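Ribonuclease J (Methanolobus psychrophilus R15, PDB 5HAB) probably degrades RNA as an exoribonuclease of the beta-CASP family, built on a metallo-beta-lactamase fold and captured here with RNA bound. Local coordinates at residues Met41-Val46 with Thr88-Val93; Glu168-Gln173 with Phe211-Glu216; Cys195-Asp200 with Trp417-Met422. The protein carries 1 engineered substitution. All coordinates share one frame; numbering follows the deposited sequence.

Contact 1 of 3, residues Met41-Val46 with Thr88-Val93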
loop_
_atom_site.group_PDB
_atom_site.type_symbol
_atom_site.label_atom_id
_atom_site.label_comp_id
_atom_site.label_asym_id
_atom_site.label_seq_id
_atom_site.Cartn_x
_atom_site.Cartn_y
_atom_site.Cartn_z
ATOM N N MET B 41 -6.433 7.126 -28.965
ATOM C CA MET B 41 -6.996 7.552 -30.234
ATOM C C MET B 41 -8.475 7.876 -30.064
ATOM O O MET B 41 -9.260 7.056 -29.563
ATOM C CB MET B 41 -6.815 6.483 -31.312
ATOM C CG MET B 41 -7.369 6.904 -32.668
ATOM S SD MET B 41 -7.195 5.682 -33.988
ATOM C CE MET B 41 -5.441 5.492 -34.125
ATOM N N THR B 42 -8.844 9.078 -30.488
ATOM C CA THR B 42 -10.233 9.523 -30.428
ATOM C C THR B 42 -10.673 9.935 -31.833
ATOM O O THR B 42 -9.845 10.317 -32.646
ATOM C CB THR B 42 -10.408 10.694 -29.426
ATOM O OG1 THR B 42 -10.017 10.260 -28.117
ATOM C CG2 THR B 42 -11.853 11.198 -29.383
ATOM N N ALA B 43 -11.957 9.811 -32.139
ATOM C CA ALA B 43 -12.454 10.284 -33.425
ATOM C C ALA B 43 -13.658 11.188 -33.215
ATOM O O ALA B 43 -14.613 10.811 -32.547
ATOM C CB ALA B 43 -12.808 9.107 -34.339
ATOM N N ILE B 44 -13.590 12.395 -33.764
ATOM C CA ILE B 44 -14.680 13.355 -33.673
ATOM C C ILE B 44 -15.392 13.421 -35.017
ATOM O O ILE B 44 -14.822 13.870 -36.004
ATOM C CB ILE B 44 -14.176 14.753 -33.265
ATOM C CG1 ILE B 44 -13.335 14.691 -31.985
ATOM C CG2 ILE B 44 -15.347 15.722 -33.112
ATOM C CD1 ILE B 44 -14.075 14.131 -30.793
ATOM N N ARG B 45 -16.647 12.997 -35.050
ATOM C CA ARG B 45 -17.434 13.015 -36.271
ATOM C C ARG B 45 -18.340 14.239 -36.273
ATOM O O ARG B 45 -19.081 14.465 -35.329
ATOM C CB ARG B 45 -18.269 11.733 -36.397
ATOM C CG ARG B 45 -19.159 11.673 -37.632
ATOM C CD ARG B 45 -19.888 10.334 -37.740
ATOM N NE ARG B 45 -20.715 10.065 -36.566
ATOM C CZ ARG B 45 -21.874 10.665 -36.305
ATOM N NH1 ARG B 45 -22.359 11.574 -37.141
ATOM N NH2 ARG B 45 -22.550 10.355 -35.207
ATOM N N VAL B 46 -18.243 15.056 -37.311
ATOM C CA VAL B 46 -19.209 16.119 -37.531
ATOM C C VAL B 46 -20.005 15.771 -38.787
ATOM O O VAL B 46 -19.487 15.841 -39.911
ATOM C CB VAL B 46 -18.538 17.486 -37.642
ATOM C CG1 VAL B 46 -19.583 18.591 -37.550
ATOM C CG2 VAL B 46 -17.486 17.646 -36.553
ATOM N N THR B 88 -10.057 -0.614 -36.495
ATOM C CA THR B 88 -10.893 -1.325 -37.460
ATOM C C THR B 88 -12.359 -0.924 -37.286
ATOM O O THR B 88 -13.132 -0.918 -38.250
ATOM C CB THR B 88 -10.758 -2.859 -37.322
ATOM O OG1 THR B 88 -11.239 -3.275 -36.039
ATOM C CG2 THR B 88 -9.305 -3.288 -37.481
ATOM N N ILE B 89 -12.719 -0.535 -36.063
ATOM C CA ILE B 89 -14.066 -0.054 -35.764
ATOM C C ILE B 89 -14.436 1.149 -36.624
ATOM O O ILE B 89 -15.609 1.489 -36.735
ATOM C CB ILE B 89 -14.230 0.324 -34.285
ATOM C CG1 ILE B 89 -13.390 1.565 -33.971
ATOM C CG2 ILE B 89 -13.864 -0.850 -33.387
ATOM C CD1 ILE B 89 -14.095 2.563 -33.105
ATOM N N MET B 90 -13.440 1.818 -37.202
ATOM C CA MET B 90 -13.723 2.997 -38.008
ATOM C C MET B 90 -14.519 2.624 -39.252
ATOM O O MET B 90 -15.110 3.491 -39.897
ATOM C CB MET B 90 -12.431 3.722 -38.405
ATOM C CG MET B 90 -11.680 4.335 -37.229
ATOM S SD MET B 90 -12.646 5.576 -36.338
ATOM C CE MET B 90 -12.768 6.872 -37.571
ATOM N N ASN B 91 -14.561 1.331 -39.571
ATOM C CA ASN B 91 -15.370 0.871 -40.697
ATOM C C ASN B 91 -16.866 0.855 -40.372
ATOM O O ASN B 91 -17.695 0.798 -41.278
ATOM C CB ASN B 91 -14.921 -0.520 -41.136
ATOM C CG ASN B 91 -13.491 -0.535 -41.623
ATOM O OD1 ASN B 91 -13.043 0.396 -42.296
ATOM N ND2 ASN B 91 -12.759 -1.587 -41.276
ATOM N N GLU B 92 -17.210 0.908 -39.087
ATOM C CA GLU B 92 -18.615 0.964 -38.678
ATOM C C GLU B 92 -19.036 2.403 -38.318
ATOM O O GLU B 92 -20.182 2.646 -37.936
ATOM C CB GLU B 92 -18.876 -0.001 -37.502
ATOM C CG GLU B 92 -20.335 -0.486 -37.373
ATOM C CD GLU B 92 -20.552 -1.492 -36.238
ATOM O OE1 GLU B 92 -21.641 -1.482 -35.617
ATOM O OE2 GLU B 92 -19.638 -2.303 -35.976
ATOM N N VAL B 93 -18.106 3.351 -38.436
ATOM C CA VAL B 93 -18.404 4.757 -38.145
ATOM C C VAL B 93 -18.852 5.451 -39.431
ATOM O O VAL B 93 -18.161 5.397 -40.448
ATOM C CB VAL B 93 -17.194 5.490 -37.520
ATOM C CG1 VAL B 93 -17.534 6.958 -37.260
ATOM C CG2 VAL B 93 -16.759 4.802 -36.232
#
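M90 reaches from the 3-10 segment that includes 88-91 to A43, at the middle of strand 41-46, with its side chain bent at chi2 and chi3. Its CB is still 6.8 Å from A43 CB, and its CG has closed to 5.7 Å from the same atom. The next two atoms make the contact: SD lies 4.1 Å from A43 CB, and the terminal CE lies 3.9 Å from it. With CG beside the backbone N (chi1 -66°), the thioether curls so that the methyl leads toward the strand. M90 also packs on I50 of strand 49-53 and on Y120, and is buried.

Two residues further along the strand, R45 passes V93 with the two side chains running in opposite directions. Only the aliphatic part of the arginine is involved, its CD resting 4.1 Å from V93 CG1. A bend about CG-CD (chi3 58°) turns NE and the guanidinium aside, and the guanidinium is taken up by E25 and E464 in salt bridges and by the carbonyl of N47. This buried charge is thus answered by acids on both strand 24-32 and strand 464-469.

Strand 41-46 runs between 24-32 and 49-53 in the first sheet. The segment 88-93, leading into strand 96-102, covers one face with M90 and V93, whereas I44 and V46 on the other face meet strand 179-186 of the second sheet.

Contact 2 of 3, residues Glu168-Gln173 with Phe211-Glu216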
loop_
_atom_site.group_PDB
_atom_site.type_symbol
_atom_site.label_atom_id
_atom_site.label_comp_id
_atom_site.label_asym_id
_atom_site.label_seq_id
_atom_site.Cartn_x
_atom_site.Cartn_y
_atom_site.Cartn_z
ATOM N N GLU B 168 -9.019 24.718 -34.341
ATOM C CA GLU B 168 -8.263 25.721 -33.596
ATOM C C GLU B 168 -7.317 25.060 -32.592
ATOM O O GLU B 168 -7.715 24.148 -31.871
ATOM C CB GLU B 168 -9.223 26.674 -32.875
ATOM C CG GLU B 168 -8.557 27.699 -31.966
ATOM C CD GLU B 168 -9.568 28.582 -31.256
ATOM O OE1 GLU B 168 -10.782 28.395 -31.485
ATOM O OE2 GLU B 168 -9.154 29.477 -30.488
ATOM N N PHE B 169 -6.067 25.510 -32.556
ATOM C CA PHE B 169 -5.127 25.074 -31.527
ATOM C C PHE B 169 -5.062 26.104 -30.399
ATOM O O PHE B 169 -5.006 27.309 -30.655
ATOM C CB PHE B 169 -3.728 24.853 -32.112
ATOM C CG PHE B 169 -3.555 23.532 -32.819
ATOM C CD1 PHE B 169 -4.619 22.662 -32.981
ATOM C CD2 PHE B 169 -2.312 23.154 -33.307
ATOM C CE1 PHE B 169 -4.452 21.446 -33.629
ATOM C CE2 PHE B 169 -2.139 21.940 -33.954
ATOM C CZ PHE B 169 -3.210 21.086 -34.114
ATOM N N ILE B 170 -5.081 25.631 -29.155
ATOM C CA ILE B 170 -4.905 26.504 -27.994
ATOM C C ILE B 170 -3.704 26.009 -27.210
ATOM O O ILE B 170 -3.610 24.825 -26.926
ATOM C CB ILE B 170 -6.161 26.530 -27.114
ATOM C CG1 ILE B 170 -7.380 26.926 -27.941
ATOM C CG2 ILE B 170 -5.977 27.474 -25.934
ATOM C CD1 ILE B 170 -8.668 26.452 -27.355
ATOM N N ASN B 171 -2.778 26.892 -26.857
ATOM C CA ASN B 171 -1.564 26.431 -26.186
ATOM C C ASN B 171 -1.884 25.923 -24.784
ATOM O O ASN B 171 -2.769 26.445 -24.102
ATOM C CB ASN B 171 -0.507 27.545 -26.125
ATOM C CG ASN B 171 -0.226 28.011 -24.712
ATOM O OD1 ASN B 171 -0.852 28.949 -24.221
ATOM N ND2 ASN B 171 0.727 27.363 -24.052
ATOM N N THR B 172 -1.183 24.877 -24.372
ATOM C CA THR B 172 -1.276 24.414 -22.997
ATOM C C THR B 172 0.101 23.926 -22.566
ATOM O O THR B 172 1.067 24.036 -23.327
ATOM C CB THR B 172 -2.328 23.298 -22.837
ATOM O OG1 THR B 172 -2.573 23.066 -21.445
ATOM C CG2 THR B 172 -1.849 22.001 -23.496
ATOM N N GLN B 173 0.201 23.391 -21.353
ATOM C CA GLN B 173 1.480 22.891 -20.865
ATOM C C GLN B 173 1.435 21.384 -20.667
ATOM O O GLN B 173 0.365 20.809 -20.476
ATOM C CB GLN B 173 1.866 23.583 -19.557
ATOM C CG GLN B 173 2.446 24.979 -19.733
ATOM C CD GLN B 173 3.852 24.959 -20.298
ATOM O OE1 GLN B 173 4.709 24.195 -19.844
ATOM N NE2 GLN B 173 4.105 25.813 -21.283
ATOM N N PHE B 211 -6.061 31.072 -20.620
ATOM C CA PHE B 211 -7.291 31.067 -19.837
ATOM C C PHE B 211 -8.367 31.951 -20.465
ATOM O O PHE B 211 -9.551 31.614 -20.438
ATOM C CB PHE B 211 -7.009 31.519 -18.404
ATOM C CG PHE B 211 -6.104 30.587 -17.644
ATOM C CD1 PHE B 211 -6.536 29.320 -17.289
ATOM C CD2 PHE B 211 -4.826 30.979 -17.281
ATOM C CE1 PHE B 211 -5.711 28.458 -16.589
ATOM C CE2 PHE B 211 -3.997 30.123 -16.580
ATOM C CZ PHE B 211 -4.441 28.860 -16.233
ATOM N N ASP B 212 -7.938 33.073 -21.035
ATOM C CA ASP B 212 -8.834 34.005 -21.711
ATOM C C ASP B 212 -9.608 33.318 -22.830
ATOM O O ASP B 212 -10.835 33.426 -22.914
ATOM C CB ASP B 212 -8.043 35.183 -22.274
ATOM C CG ASP B 212 -7.497 36.086 -21.191
ATOM O OD1 ASP B 212 -8.004 36.023 -20.050
ATOM O OD2 ASP B 212 -6.551 36.849 -21.478
ATOM N N ARG B 213 -8.880 32.616 -23.693
ATOM C CA ARG B 213 -9.496 31.924 -24.812
ATOM C C ARG B 213 -10.409 30.813 -24.316
ATOM O O ARG B 213 -11.462 30.574 -24.898
ATOM C CB ARG B 213 -8.436 31.359 -25.759
ATOM C CG ARG B 213 -9.012 30.701 -27.003
ATOM C CD ARG B 213 -9.914 31.668 -27.758
ATOM N NE ARG B 213 -10.577 31.029 -28.889
ATOM C CZ ARG B 213 -11.837 31.261 -29.240
ATOM N NH1 ARG B 213 -12.573 32.116 -28.544
ATOM N NH2 ARG B 213 -12.363 30.634 -30.284
ATOM N N LEU B 214 -10.012 30.145 -23.234
ATOM C CA LEU B 214 -10.841 29.091 -22.659
ATOM C C LEU B 214 -12.178 29.665 -22.207
ATOM O O LEU B 214 -13.237 29.084 -22.468
ATOM C CB LEU B 214 -10.132 28.411 -21.482
ATOM C CG LEU B 214 -8.822 27.667 -21.767
ATOM C CD1 LEU B 214 -8.258 27.044 -20.493
ATOM C CD2 LEU B 214 -9.010 26.615 -22.843
ATOM N N LYS B 215 -12.125 30.827 -21.559
ATOM C CA LYS B 215 -13.335 31.484 -21.071
ATOM C C LYS B 215 -14.224 31.909 -22.237
ATOM O O LYS B 215 -15.444 31.689 -22.224
ATOM C CB LYS B 215 -12.977 32.696 -20.211
ATOM C CG LYS B 215 -12.204 32.365 -18.947
ATOM C CD LYS B 215 -11.930 33.621 -18.135
ATOM C CE LYS B 215 -10.937 33.353 -17.017
ATOM N NZ LYS B 215 -10.649 34.589 -16.239
ATOM N N GLU B 216 -13.600 32.519 -23.243
ATOM C CA GLU B 216 -14.305 32.905 -24.462
ATOM C C GLU B 216 -15.016 31.712 -25.094
ATOM O O GLU B 216 -16.196 31.803 -25.407
ATOM C CB GLU B 216 -13.344 33.541 -25.468
ATOM C CG GLU B 216 -12.920 34.952 -25.099
ATOM C CD GLU B 216 -12.081 35.607 -26.179
ATOM O OE1 GLU B 216 -11.476 34.873 -26.990
ATOM O OE2 GLU B 216 -12.024 36.857 -26.216
#
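E168 and R213 approach from opposite directions and join strand 166-172 to helix 211-220, a helix that lies against the outer face of the second sheet in the alpha-beta-beta-alpha sandwich of the metallo-beta-lactamase fold. The arginine meets the carboxylate side-on. NE donates to E168 OE2 at 2.6 Å and NH2 to OE1 at 3.0 Å, with both bonds close to straight (172° and 166°) and both oxygens using their syn lone pairs. Each acceptor lies in the guanidinium plane, and the two flat groups are turned only 19° from each other, so the paired bonds restrict rotation of both ends.

E168 reaches out with its chain extended beyond CG, whereas R213 bends at chi2 before running to the acid. OE1 of E168 is also hydrogen-bonded to H185 NE2, on the adjacent strand 179-186. The remaining nitrogen of R213, NH1, faces its own helix, where it makes a weak, salt-bridging hydrogen bond to E216 and a salt bridge to E220. R213 thus links E168, E216 and E220 in one salt-bridge network.

Next to this polar pair is an apolar patch. I170, two residues along the strand from E168 and facing the helix as it does, lays CG1 against the aliphatic stem of R213, 4.2 Å from its CG. The other branch turns to the leucine, with I170 CG2 4.4 Å from L214 CD2.

Contact 3 of 3, residues Cys195-Asp200 with Trp417-Met422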
loop_
_atom_site.group_PDB
_atom_site.type_symbol
_atom_site.label_atom_id
_atom_site.label_comp_id
_atom_site.label_asym_id
_atom_site.label_seq_id
_atom_site.Cartn_x
_atom_site.Cartn_y
_atom_site.Cartn_z
ATOM N N CYS B 195 -6.316 16.665 -23.605
ATOM C CA CYS B 195 -5.721 15.457 -23.056
ATOM C C CYS B 195 -4.198 15.576 -23.037
ATOM O O CYS B 195 -3.610 16.211 -23.913
ATOM C CB CYS B 195 -6.160 14.243 -23.870
ATOM S SG CYS B 195 -7.954 13.996 -23.930
ATOM N N ASP B 196 -3.574 14.955 -22.040
ATOM C CA ASP B 196 -2.142 15.121 -21.769
ATOM C C ASP B 196 -1.806 16.590 -21.569
ATOM O O ASP B 196 -1.039 17.179 -22.329
ATOM C CB ASP B 196 -1.291 14.535 -22.890
ATOM C CG ASP B 196 -1.020 13.062 -22.701
ATOM O OD1 ASP B 196 -1.647 12.445 -21.819
ATOM O OD2 ASP B 196 -0.167 12.522 -23.430
ATOM N N PHE B 197 -2.378 17.175 -20.527
ATOM C CA PHE B 197 -2.156 18.580 -20.254
ATOM C C PHE B 197 -2.049 18.877 -18.774
ATOM O O PHE B 197 -2.379 18.059 -17.918
ATOM C CB PHE B 197 -3.283 19.422 -20.828
ATOM C CG PHE B 197 -4.471 19.524 -19.918
ATOM C CD1 PHE B 197 -5.410 18.509 -19.877
ATOM C CD2 PHE B 197 -4.645 20.631 -19.095
ATOM C CE1 PHE B 197 -6.501 18.596 -19.037
ATOM C CE2 PHE B 197 -5.732 20.718 -18.255
ATOM C CZ PHE B 197 -6.661 19.701 -18.226
ATOM N N LYS B 198 -1.674 20.114 -18.505
ATOM C CA LYS B 198 -1.416 20.580 -17.168
ATOM C C LYS B 198 -1.474 22.099 -17.184
ATOM O O LYS B 198 -0.913 22.737 -18.073
ATOM C CB LYS B 198 -0.054 20.058 -16.708
ATOM C CG LYS B 198 0.742 20.974 -15.828
ATOM C CD LYS B 198 2.133 20.403 -15.639
ATOM C CE LYS B 198 2.880 21.135 -14.548
ATOM N NZ LYS B 198 4.101 20.395 -14.158
ATOM N N PHE B 199 -2.194 22.679 -16.235
ATOM C CA PHE B 199 -2.115 24.113 -16.035
ATOM C C PHE B 199 -0.771 24.411 -15.372
ATOM O O PHE B 199 -0.430 23.812 -14.350
ATOM C CB PHE B 199 -3.273 24.616 -15.171
ATOM C CG PHE B 199 -4.612 24.553 -15.848
ATOM C CD1 PHE B 199 -4.705 24.500 -17.226
ATOM C CD2 PHE B 199 -5.780 24.548 -15.103
ATOM C CE1 PHE B 199 -5.937 24.444 -17.852
ATOM C CE2 PHE B 199 -7.017 24.491 -15.723
ATOM C CZ PHE B 199 -7.094 24.440 -17.098
ATOM N N ASP B 200 -0.005 25.328 -15.948
ATOM C CA ASP B 200 1.266 25.729 -15.356
ATOM C C ASP B 200 1.430 27.231 -15.530
ATOM O O ASP B 200 1.650 27.720 -16.635
ATOM C CB ASP B 200 2.445 24.978 -15.984
ATOM C CG ASP B 200 3.722 25.118 -15.170
ATOM O OD1 ASP B 200 3.840 26.105 -14.415
ATOM O OD2 ASP B 200 4.606 24.241 -15.279
ATOM N N TRP B 417 -11.359 20.913 -12.197
ATOM C CA TRP B 417 -12.457 21.710 -11.659
ATOM C C TRP B 417 -12.535 23.068 -12.362
ATOM O O TRP B 417 -13.585 23.467 -12.886
ATOM C CB TRP B 417 -12.270 21.886 -10.150
ATOM C CG TRP B 417 -13.318 22.696 -9.471
ATOM C CD1 TRP B 417 -13.241 24.012 -9.127
ATOM C CD2 TRP B 417 -14.591 22.233 -9.013
ATOM N NE1 TRP B 417 -14.398 24.404 -8.497
ATOM C CE2 TRP B 417 -15.243 23.331 -8.416
ATOM C CE3 TRP B 417 -15.248 21.001 -9.060
ATOM C CZ2 TRP B 417 -16.518 23.233 -7.867
ATOM C CZ3 TRP B 417 -16.515 20.905 -8.512
ATOM C CH2 TRP B 417 -17.136 22.014 -7.925
ATOM N N GLU B 418 -11.404 23.765 -12.398
ATOM C CA GLU B 418 -11.356 25.084 -13.013
ATOM C C GLU B 418 -11.529 25.020 -14.534
ATOM O O GLU B 418 -12.163 25.897 -15.126
ATOM C CB GLU B 418 -10.050 25.785 -12.640
ATOM C CG GLU B 418 -9.944 26.052 -11.139
ATOM C CD GLU B 418 -8.944 27.136 -10.794
ATOM O OE1 GLU B 418 -8.859 27.502 -9.601
ATOM O OE2 GLU B 418 -8.250 27.630 -11.711
ATOM N N LEU B 419 -10.980 23.988 -15.166
ATOM C CA LEU B 419 -11.188 23.794 -16.603
ATOM C C LEU B 419 -12.681 23.659 -16.896
ATOM O O LEU B 419 -13.211 24.260 -17.835
ATOM C CB LEU B 419 -10.438 22.559 -17.108
ATOM C CG LEU B 419 -10.662 22.202 -18.583
ATOM C CD1 LEU B 419 -10.159 23.311 -19.488
ATOM C CD2 LEU B 419 -9.993 20.888 -18.939
ATOM N N LEU B 420 -13.350 22.864 -16.070
ATOM C CA LEU B 420 -14.775 22.629 -16.199
ATOM C C LEU B 420 -15.543 23.935 -16.010
ATOM O O LEU B 420 -16.535 24.184 -16.694
ATOM C CB LEU B 420 -15.224 21.580 -15.180
ATOM C CG LEU B 420 -16.184 20.493 -15.649
ATOM C CD1 LEU B 420 -15.749 19.970 -17.004
ATOM C CD2 LEU B 420 -16.200 19.364 -14.638
ATOM N N ARG B 421 -15.069 24.785 -15.102
ATOM C CA ARG B 421 -15.759 26.050 -14.856
ATOM C C ARG B 421 -15.517 27.065 -15.971
ATOM O O ARG B 421 -16.348 27.940 -16.211
ATOM C CB ARG B 421 -15.325 26.654 -13.519
ATOM C CG ARG B 421 -15.870 25.942 -12.290
ATOM C CD ARG B 421 -15.725 26.796 -11.026
ATOM N NE ARG B 421 -15.750 28.233 -11.301
ATOM C CZ ARG B 421 -14.670 29.010 -11.315
ATOM N NH1 ARG B 421 -13.475 28.487 -11.072
ATOM N NH2 ARG B 421 -14.785 30.305 -11.576
ATOM N N MET B 422 -14.402 26.927 -16.677
ATOM C CA MET B 422 -14.088 27.850 -17.759
ATOM C C MET B 422 -14.778 27.469 -19.071
ATOM O O MET B 422 -15.415 28.306 -19.710
ATOM C CB MET B 422 -12.572 27.923 -17.960
ATOM C CG MET B 422 -11.853 28.702 -16.867
ATOM S SD MET B 422 -10.090 28.915 -17.181
ATOM C CE MET B 422 -9.503 27.235 -16.977
#
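L419 projects from helix 413-423 toward two phenylalanine rings, F197 and F199, and here the packing is close. Its CD2 approaches F197 CZ to 3.6 Å. Further back along the same leucine, CB lies 3.8 Å from F199 CZ, with CD1 4.0 Å from that ring atom. F199 stands at about a right angle to the leucine; it and M422 come at each other from opposite directions, M422 CE ending 3.7 Å from F199 CZ. F197 owes its place to a chi1 of 85°, which sets CG between the backbone N and the carbonyl carbon and sends the ring toward the helix. Both rings have aromatic neighbours in edge-to-face contact: F181 beside F197, and F211 beside F199.

Within the metallo-beta-lactamase fold, 195-200 is the loop after strand 189-194. The helix returns to it from beyond the beta-CASP region, more than 200 residues later.

Away from L419 and M422 the contact thins quickly. E418 comes no closer to the loop than 4.5 Å, from its CB to F199 CE2, and its carboxylate makes long, weak ion pairs with R201 and with R370 of the second subunit. W417 makes a cation-pi contact with R400 of that subunit, and M422 also touches its E256. At the start of the loop, D196 is hydrogen-bonded to H104 and packs on H410, H432 and a phosphate of the bound RNA.

How the contacts relate
Along the chain, contact 1 closes before the others open, while contacts 2 and 3 interleave: 168-173, 195-200, 211-216, then 417-422. Contact 1 belongs to the first sheet of the sandwich, its centre about 26 Å and 25 Å from those of contacts 2 and 3. The latter two have centres about 10 Å apart and touch, with F211 CD1 3.6 Å from M422 SD and Q173 packed on the 195-200 loop. Helices 211-220 and 413-423 both pack on the second sheet and meet each other there. Since the beta-CASP region falls between 211-216 and 417-422, contact 3 ties the returning chain to the metallo-beta-lactamase part, near both bound RNA and the second subunit.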